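Local coordinates for processed glycerol phosphate lipoteichoic acid synthase 2 (Bacillus subtilis, PDB 2W8D), which belongs to the sulfatase family of the alkaline phosphatase clan and binds a magnesium ion, at residues Gly246-Lys250 against Ser251-Met255; Thr316-Leu320 against Leu321-Thr325. All coordinates share one frame; numbering follows the deposited sequence.

Contact 1 (Gly246-Lys250 against Ser251-Met255); sequences GLYDK and SIIVM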
ATOM      1  N   GLY A 246      -0.719  22.759 -10.111  1.00 20.82           N
ATOM      2  CA  GLY A 246      -0.317  22.163 -11.395  1.00 20.59           C
ATOM      3  C   GLY A 246       0.371  20.798 -11.316  1.00 20.10           C
ATOM      4  O   GLY A 246       0.785  20.234 -12.333  1.00 20.03           O
ATOM      5  N   LEU A 247       0.491  20.247 -10.118  1.00 19.92           N
ATOM      6  CA  LEU A 247       1.181  18.961  -9.961  1.00 19.52           C
ATOM      7  C   LEU A 247       0.318  17.748 -10.331  1.00 19.18           C
ATOM      8  O   LEU A 247       0.845  16.653 -10.535  1.00 18.68           O
ATOM      9  CB  LEU A 247       1.791  18.829  -8.564  1.00 19.40           C
ATOM     10  CG  LEU A 247       2.891  19.846  -8.189  1.00 19.80           C
ATOM     11  CD1 LEU A 247       3.329  19.730  -6.745  1.00 16.77           C
ATOM     12  CD2 LEU A 247       4.084  19.724  -9.098  1.00 21.09           C
ATOM     13  N   TYR A 248      -0.996  17.954 -10.441  1.00 19.38           N
ATOM     14  CA  TYR A 248      -1.947  16.859 -10.714  1.00 19.97           C
ATOM     15  C   TYR A 248      -1.745  16.242 -12.094  1.00 19.86           C
ATOM     16  O   TYR A 248      -1.741  15.017 -12.236  1.00 19.51           O
ATOM     17  CB  TYR A 248      -3.380  17.351 -10.581  1.00 20.86           C
ATOM     18  CG  TYR A 248      -4.438  16.279 -10.701  1.00 23.33           C
ATOM     19  CD1 TYR A 248      -4.729  15.445  -9.631  1.00 26.63           C
ATOM     20  CD2 TYR A 248      -5.188  16.131 -11.875  1.00 28.22           C
ATOM     21  CE1 TYR A 248      -5.723  14.460  -9.721  1.00 31.60           C
ATOM     22  CE2 TYR A 248      -6.199  15.144 -11.979  1.00 29.58           C
ATOM     23  CZ  TYR A 248      -6.455  14.330 -10.897  1.00 32.27           C
ATOM     24  OH  TYR A 248      -7.419  13.352 -10.959  1.00 38.87           O
ATOM     25  N   ASP A 249      -1.557  17.097 -13.096  1.00 19.39           N
ATOM     26  CA  ASP A 249      -1.275  16.688 -14.471  1.00 19.89           C
ATOM     27  C   ASP A 249       0.186  16.237 -14.655  1.00 19.51           C
ATOM     28  O   ASP A 249       0.557  15.625 -15.658  1.00 19.22           O
ATOM     29  CB  ASP A 249      -1.601  17.849 -15.441  1.00 20.31           C
ATOM     30  CG  ASP A 249      -3.078  18.228 -15.434  1.00 21.46           C
ATOM     31  OD1 ASP A 249      -3.948  17.328 -15.505  1.00 22.36           O
ATOM     32  OD2 ASP A 249      -3.380  19.441 -15.386  1.00 23.80           O
ATOM     33  N   LYS A 250       1.024  16.539 -13.681  1.00 19.95           N
ATOM     34  CA  LYS A 250       2.424  16.173 -13.795  1.00 20.28           C
ATOM     35  C   LYS A 250       2.736  14.933 -13.003  1.00 20.42           C
ATOM     36  O   LYS A 250       3.919  14.662 -12.739  1.00 21.23           O
ATOM     37  CB  LYS A 250       3.317  17.326 -13.327  1.00 20.13           C
ATOM     38  CG  LYS A 250       3.314  18.539 -14.266  1.00 20.64           C
ATOM     39  CD  LYS A 250       3.762  19.798 -13.541  1.00 21.09           C
ATOM     40  CE  LYS A 250       3.292  21.047 -14.286  1.00 24.46           C
ATOM     41  NZ  LYS A 250       3.743  22.332 -13.658  1.00 23.39           N
ATOM     42  N   SER A 251       1.712  14.180 -12.607  1.00 19.90           N
ATOM     43  CA  SER A 251       1.949  13.153 -11.605  1.00 19.90           C
ATOM     44  C   SER A 251       1.190  11.843 -11.739  1.00 19.83           C
ATOM     45  O   SER A 251       0.155  11.748 -12.412  1.00 19.90           O
ATOM     46  CB  SER A 251       1.737  13.721 -10.198  1.00 19.93           C
ATOM     47  OG  SER A 251       2.605  14.816  -9.956  1.00 19.28           O
ATOM     48  N   ILE A 252       1.740  10.824 -11.089  1.00 19.09           N
ATOM     49  CA  ILE A 252       1.031   9.595 -10.876  1.00 18.39           C
ATOM     50  C   ILE A 252       0.728   9.581  -9.388  1.00 18.53           C
ATOM     51  O   ILE A 252       1.640   9.527  -8.543  1.00 18.27           O
ATOM     52  CB  ILE A 252       1.900   8.375 -11.215  1.00 18.78           C
ATOM     53  CG1 ILE A 252       2.345   8.404 -12.671  1.00 16.79           C
ATOM     54  CG2 ILE A 252       1.162   7.058 -10.914  1.00 16.40           C
ATOM     55  CD1 ILE A 252       3.369   7.309 -12.952  1.00 16.85           C
ATOM     56  N   ILE A 253      -0.559   9.643  -9.064  1.00 18.35           N
ATOM     57  CA  ILE A 253      -0.982   9.551  -7.670  1.00 17.34           C
ATOM     58  C   ILE A 253      -1.443   8.134  -7.447  1.00 17.53           C
ATOM     59  O   ILE A 253      -2.259   7.620  -8.207  1.00 17.45           O
ATOM     60  CB  ILE A 253      -2.104  10.563  -7.383  1.00 17.70           C
ATOM     61  CG1 ILE A 253      -1.588  11.996  -7.692  1.00 16.17           C
ATOM     62  CG2 ILE A 253      -2.661  10.365  -5.954  1.00 14.02           C
ATOM     63  CD1 ILE A 253      -2.613  13.060  -7.816  1.00 16.13           C
ATOM     64  N   VAL A 254      -0.892   7.501  -6.419  1.00 17.60           N
ATOM     65  CA  VAL A 254      -1.171   6.113  -6.087  1.00 16.85           C
ATOM     66  C   VAL A 254      -1.597   6.081  -4.631  1.00 17.22           C
ATOM     67  O   VAL A 254      -0.802   6.431  -3.746  1.00 17.76           O
ATOM     68  CB  VAL A 254       0.150   5.291  -6.106  1.00 17.81           C
ATOM     69  CG1 VAL A 254      -0.104   3.820  -5.750  1.00 15.22           C
ATOM     70  CG2 VAL A 254       0.901   5.457  -7.404  1.00 16.55           C
HETATM   71  N   MSE A 255      -2.810   5.605  -4.358  1.00 16.43           N
HETATM   72  CA  MSE A 255      -3.325   5.563  -2.992  1.00 16.11           C
HETATM   73  C   MSE A 255      -3.780   4.197  -2.601  1.00 16.05           C
HETATM   74  O   MSE A 255      -4.484   3.512  -3.364  1.00 16.25           O
HETATM   75  CB  MSE A 255      -4.466   6.544  -2.790  1.00 15.73           C
HETATM   76  CG  MSE A 255      -4.067   7.938  -3.218  1.00 18.44           C
HETATM   77 SE   MSE A 255      -5.452   9.194  -2.746  1.00 27.06          SE
HETATM   78  CE  MSE A 255      -6.886   8.570  -3.959  1.00 17.60           C
TER

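Contact 2 (Thr316-Leu320 against Leu321-Thr325); sequences TILHL and LGVDT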
ATOM      1  N   THR A 316       3.962  -2.213 -11.073  1.00 17.36           N
ATOM      2  CA  THR A 316       2.918  -1.610 -11.872  1.00 16.47           C
ATOM      3  C   THR A 316       3.393  -0.182 -12.179  1.00 16.37           C
ATOM      4  O   THR A 316       3.428   0.250 -13.343  1.00 16.39           O
ATOM      5  CB  THR A 316       1.543  -1.634 -11.105  1.00 17.16           C
ATOM      6  OG1 THR A 316       1.249  -2.971 -10.641  1.00 17.40           O
ATOM      7  CG2 THR A 316       0.429  -1.154 -11.969  1.00 12.57           C
ATOM      8  N   ILE A 317       3.809   0.508 -11.122  1.00 16.26           N
ATOM      9  CA  ILE A 317       4.210   1.900 -11.170  1.00 16.33           C
ATOM     10  C   ILE A 317       5.455   2.095 -11.988  1.00 17.05           C
ATOM     11  O   ILE A 317       5.508   2.984 -12.823  1.00 17.85           O
ATOM     12  CB  ILE A 317       4.456   2.436  -9.765  1.00 16.31           C
ATOM     13  CG1 ILE A 317       3.172   2.297  -8.938  1.00 15.59           C
ATOM     14  CG2 ILE A 317       4.958   3.887  -9.808  1.00 16.50           C
ATOM     15  CD1 ILE A 317       1.918   2.792  -9.663  1.00 14.18           C
ATOM     16  N   LEU A 318       6.460   1.264 -11.754  1.00 17.51           N
ATOM     17  CA  LEU A 318       7.704   1.349 -12.499  1.00 17.88           C
ATOM     18  C   LEU A 318       7.446   1.173 -13.993  1.00 17.51           C
ATOM     19  O   LEU A 318       7.941   1.945 -14.802  1.00 17.78           O
ATOM     20  CB  LEU A 318       8.703   0.319 -11.977  1.00 17.86           C
ATOM     21  CG  LEU A 318       9.981   0.748 -11.254  1.00 20.09           C
ATOM     22  CD1 LEU A 318      10.102   2.244 -10.882  1.00 21.93           C
ATOM     23  CD2 LEU A 318      10.249  -0.154 -10.084  1.00 22.29           C
ATOM     24  N   HIS A 319       6.625   0.183 -14.334  1.00 17.51           N
ATOM     25  CA  HIS A 319       6.223  -0.069 -15.711  1.00 17.12           C
ATOM     26  C   HIS A 319       5.538   1.128 -16.333  1.00 16.63           C
ATOM     27  O   HIS A 319       5.897   1.512 -17.440  1.00 16.53           O
ATOM     28  CB  HIS A 319       5.397  -1.360 -15.847  1.00 16.53           C
ATOM     29  CG  HIS A 319       6.218  -2.600 -15.654  1.00 18.37           C
ATOM     30  ND1 HIS A 319       5.672  -3.867 -15.614  1.00 17.75           N
ATOM     31  CD2 HIS A 319       7.552  -2.760 -15.456  1.00 17.94           C
ATOM     32  CE1 HIS A 319       6.632  -4.752 -15.413  1.00 16.46           C
ATOM     33  NE2 HIS A 319       7.783  -4.107 -15.318  1.00 18.21           N
ATOM     34  N   LEU A 320       4.605   1.738 -15.604  1.00 16.67           N
ATOM     35  CA  LEU A 320       3.946   2.962 -16.071  1.00 17.20           C
ATOM     36  C   LEU A 320       4.985   4.053 -16.398  1.00 17.84           C
ATOM     37  O   LEU A 320       4.817   4.805 -17.364  1.00 17.99           O
ATOM     38  CB  LEU A 320       2.921   3.472 -15.053  1.00 16.64           C
ATOM     39  CG  LEU A 320       1.517   2.838 -15.051  1.00 16.58           C
ATOM     40  CD1 LEU A 320       0.769   3.168 -13.765  1.00 14.07           C
ATOM     41  CD2 LEU A 320       0.690   3.266 -16.249  1.00 14.92           C
ATOM     42  N   LEU A 321       6.072   4.097 -15.626  1.00 18.32           N
ATOM     43  CA  LEU A 321       7.127   5.103 -15.825  1.00 19.02           C
ATOM     44  C   LEU A 321       8.137   4.711 -16.890  1.00 19.46           C
ATOM     45  O   LEU A 321       9.101   5.435 -17.153  1.00 19.88           O
ATOM     46  CB  LEU A 321       7.859   5.370 -14.511  1.00 18.99           C
ATOM     47  CG  LEU A 321       7.112   6.012 -13.347  1.00 17.77           C
ATOM     48  CD1 LEU A 321       7.979   5.894 -12.100  1.00 16.54           C
ATOM     49  CD2 LEU A 321       6.831   7.470 -13.653  1.00 18.19           C
ATOM     50  N   GLY A 322       7.929   3.560 -17.507  1.00 20.25           N
ATOM     51  CA  GLY A 322       8.830   3.131 -18.571  1.00 20.89           C
ATOM     52  C   GLY A 322      10.092   2.469 -18.056  1.00 21.43           C
ATOM     53  O   GLY A 322      11.053   2.347 -18.790  1.00 21.08           O
ATOM     54  N   VAL A 323      10.110   2.014 -16.803  1.00 22.51           N
ATOM     55  CA  VAL A 323      11.300   1.293 -16.353  1.00 23.51           C
ATOM     56  C   VAL A 323      11.153  -0.210 -16.234  1.00 24.63           C
ATOM     57  O   VAL A 323      10.263  -0.723 -15.582  1.00 25.18           O
ATOM     58  CB  VAL A 323      12.138   2.012 -15.222  1.00 23.29           C
ATOM     59  CG1 VAL A 323      11.408   3.191 -14.631  1.00 23.23           C
ATOM     60  CG2 VAL A 323      12.676   1.044 -14.167  1.00 23.04           C
ATOM     61  N   ASP A 324      12.050  -0.892 -16.928  1.00 26.52           N
ATOM     62  CA  ASP A 324      12.085  -2.344 -17.025  1.00 28.26           C
ATOM     63  C   ASP A 324      12.556  -3.006 -15.726  1.00 28.28           C
ATOM     64  O   ASP A 324      13.671  -2.757 -15.263  1.00 28.46           O
ATOM     65  CB  ASP A 324      13.012  -2.745 -18.190  1.00 28.96           C
ATOM     66  CG  ASP A 324      13.103  -4.255 -18.378  1.00 31.37           C
ATOM     67  OD1 ASP A 324      12.210  -4.986 -17.865  1.00 33.76           O
ATOM     68  OD2 ASP A 324      14.065  -4.698 -19.050  1.00 33.37           O
ATOM     69  N   THR A 325      11.704  -3.870 -15.173  1.00 28.69           N
ATOM     70  CA  THR A 325      11.936  -4.493 -13.872  1.00 28.43           C
ATOM     71  C   THR A 325      12.458  -5.929 -13.936  1.00 28.37           C
ATOM     72  O   THR A 325      12.625  -6.568 -12.895  1.00 28.79           O
ATOM     73  CB  THR A 325      10.671  -4.470 -12.992  1.00 28.49           C
ATOM     74  OG1 THR A 325       9.588  -5.096 -13.684  1.00 29.25           O
ATOM     75  CG2 THR A 325      10.291  -3.057 -12.616  1.00 28.20           C
TER

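Contact 1 (Gly246-Lys250 against Ser251-Met255)
Leu247 and Ser251 are tied together where the chain, having left helix 219-244 at Gly246, swings round to begin strand 251-257. Gly246 takes a positive phi of 87°, which glycine can adopt without a CB to press on the preceding carbonyl oxygen. The carbonyl of Leu247 then receives the serine hydroxyl: Ser251 OG donates to Leu247 O at 2.6 Å, meeting the C=O at 151° and tilted slightly from the carbonyl plane. The short serine side chain can turn back on the carbonyl four residues earlier; chi1 of -59° sets OG beside its own backbone N, across from the carbonyl carbon. The same Leu247 O takes a weak second bond from Lys250 N at 3.2 Å, and Ser251 OG has a further weak partner in Asn33. The leucine side chain itself packs on Gln187.

Tyr248 starts a type I beta turn that ends at Ser251, and its ring reaches past the turn to the strand. Tyr248 CD1 lies 3.7 Å from Ile253 CD1, the two side chains crossing at about a right angle. Ile253 reaches the ring with CD1, the end of its longer branch, and also packs on Phe239 and Leu242 of helix 219-244, while the tyrosine ring stacks with His295 and makes a cation-pi contact with Lys243. Asp249 and Lys250 fill the two central turn positions, where polar side chains can face solvent. Lys250 runs out as an extended chain, touching Gln187 and Asn33. The type I turn closes the connection from helix 219-244 into strand 251-257. Strands 189-194 and 251-257 flank strand 33-39, both parallel to it, so this is the return half of a beta-alpha-beta crossover in the alpha/beta/alpha sandwich of the sulfatase-type fold.

Contact 2 (Thr316-Leu320 against Leu321-Thr325)
A Schellman motif ends helix 313-320, bringing Val323 back over Leu318 as the chain turns off. Its two defining bonds are nested: Val323 N donates to Leu318 O at 3.0 Å, and inside this loop Gly322 N donates to His319 O at 2.9 Å. Both donors lie above the plane of the carbonyl they bind. Leu321 N still makes the ordinary helical bond to Ile317 O at 3.1 Å, so regular winding persists up to the residue before the glycine. Gly322 carries the reversal with a phi of 82°, a value that would drive a CB against the carbonyl of Leu321.

The apolar contact that usually accompanies this motif is also present. Val323 CG2 sits 4.0 Å from Leu318 CG, and Thr325 CG2 comes in from farther along, 3.8 Å from Leu318 CB. Leu321 turns CD1 to Ile317 CG2, 4.3 Å away, and its side chain reaches strands 33-39 and 251-257, as suits a leucine at a buried helix end.

Thr325 does double duty, because its hydroxyl binds the imidazole of His319. Thr325 OG1 and His319 NE2 form a short hydrogen bond of 2.6 Å, bent at 134°, the oxygen lying near the ring plane. A chi1 of 56° sets OG1 between the threonine's own N and carbonyl carbon, while CG2, anti to the carbonyl carbon, meets Leu318. ND1 is hydrogen-bonded to Asp334, which should hold the ring in one rotation; at its edge His319 CD2 lies in plane with Val323 O, 3.4 Å away.

Contact 1 precedes contact 2 along the chain, and their centres lie about 16 Å apart within the sulfatase-type domain. They meet through strand 251-257 of the large mixed sheet. Ile253 and Met255 of this strand pack on helix 219-244, whereas Ile252 and Val254 meet the helix end of contact 2: Ile252 CD1 is 3.5 Å from Leu321 CD2, and Val254 CG2 is 3.6 Å from Ile317 CD1. The strand is thus enclosed between two helical layers, the arrangement of an alpha/beta/alpha sandwich. Just beyond its end come Asp258 and His259, two of the magnesium ligands, so both contacts belong to the framework around the strand that leads into the metal site.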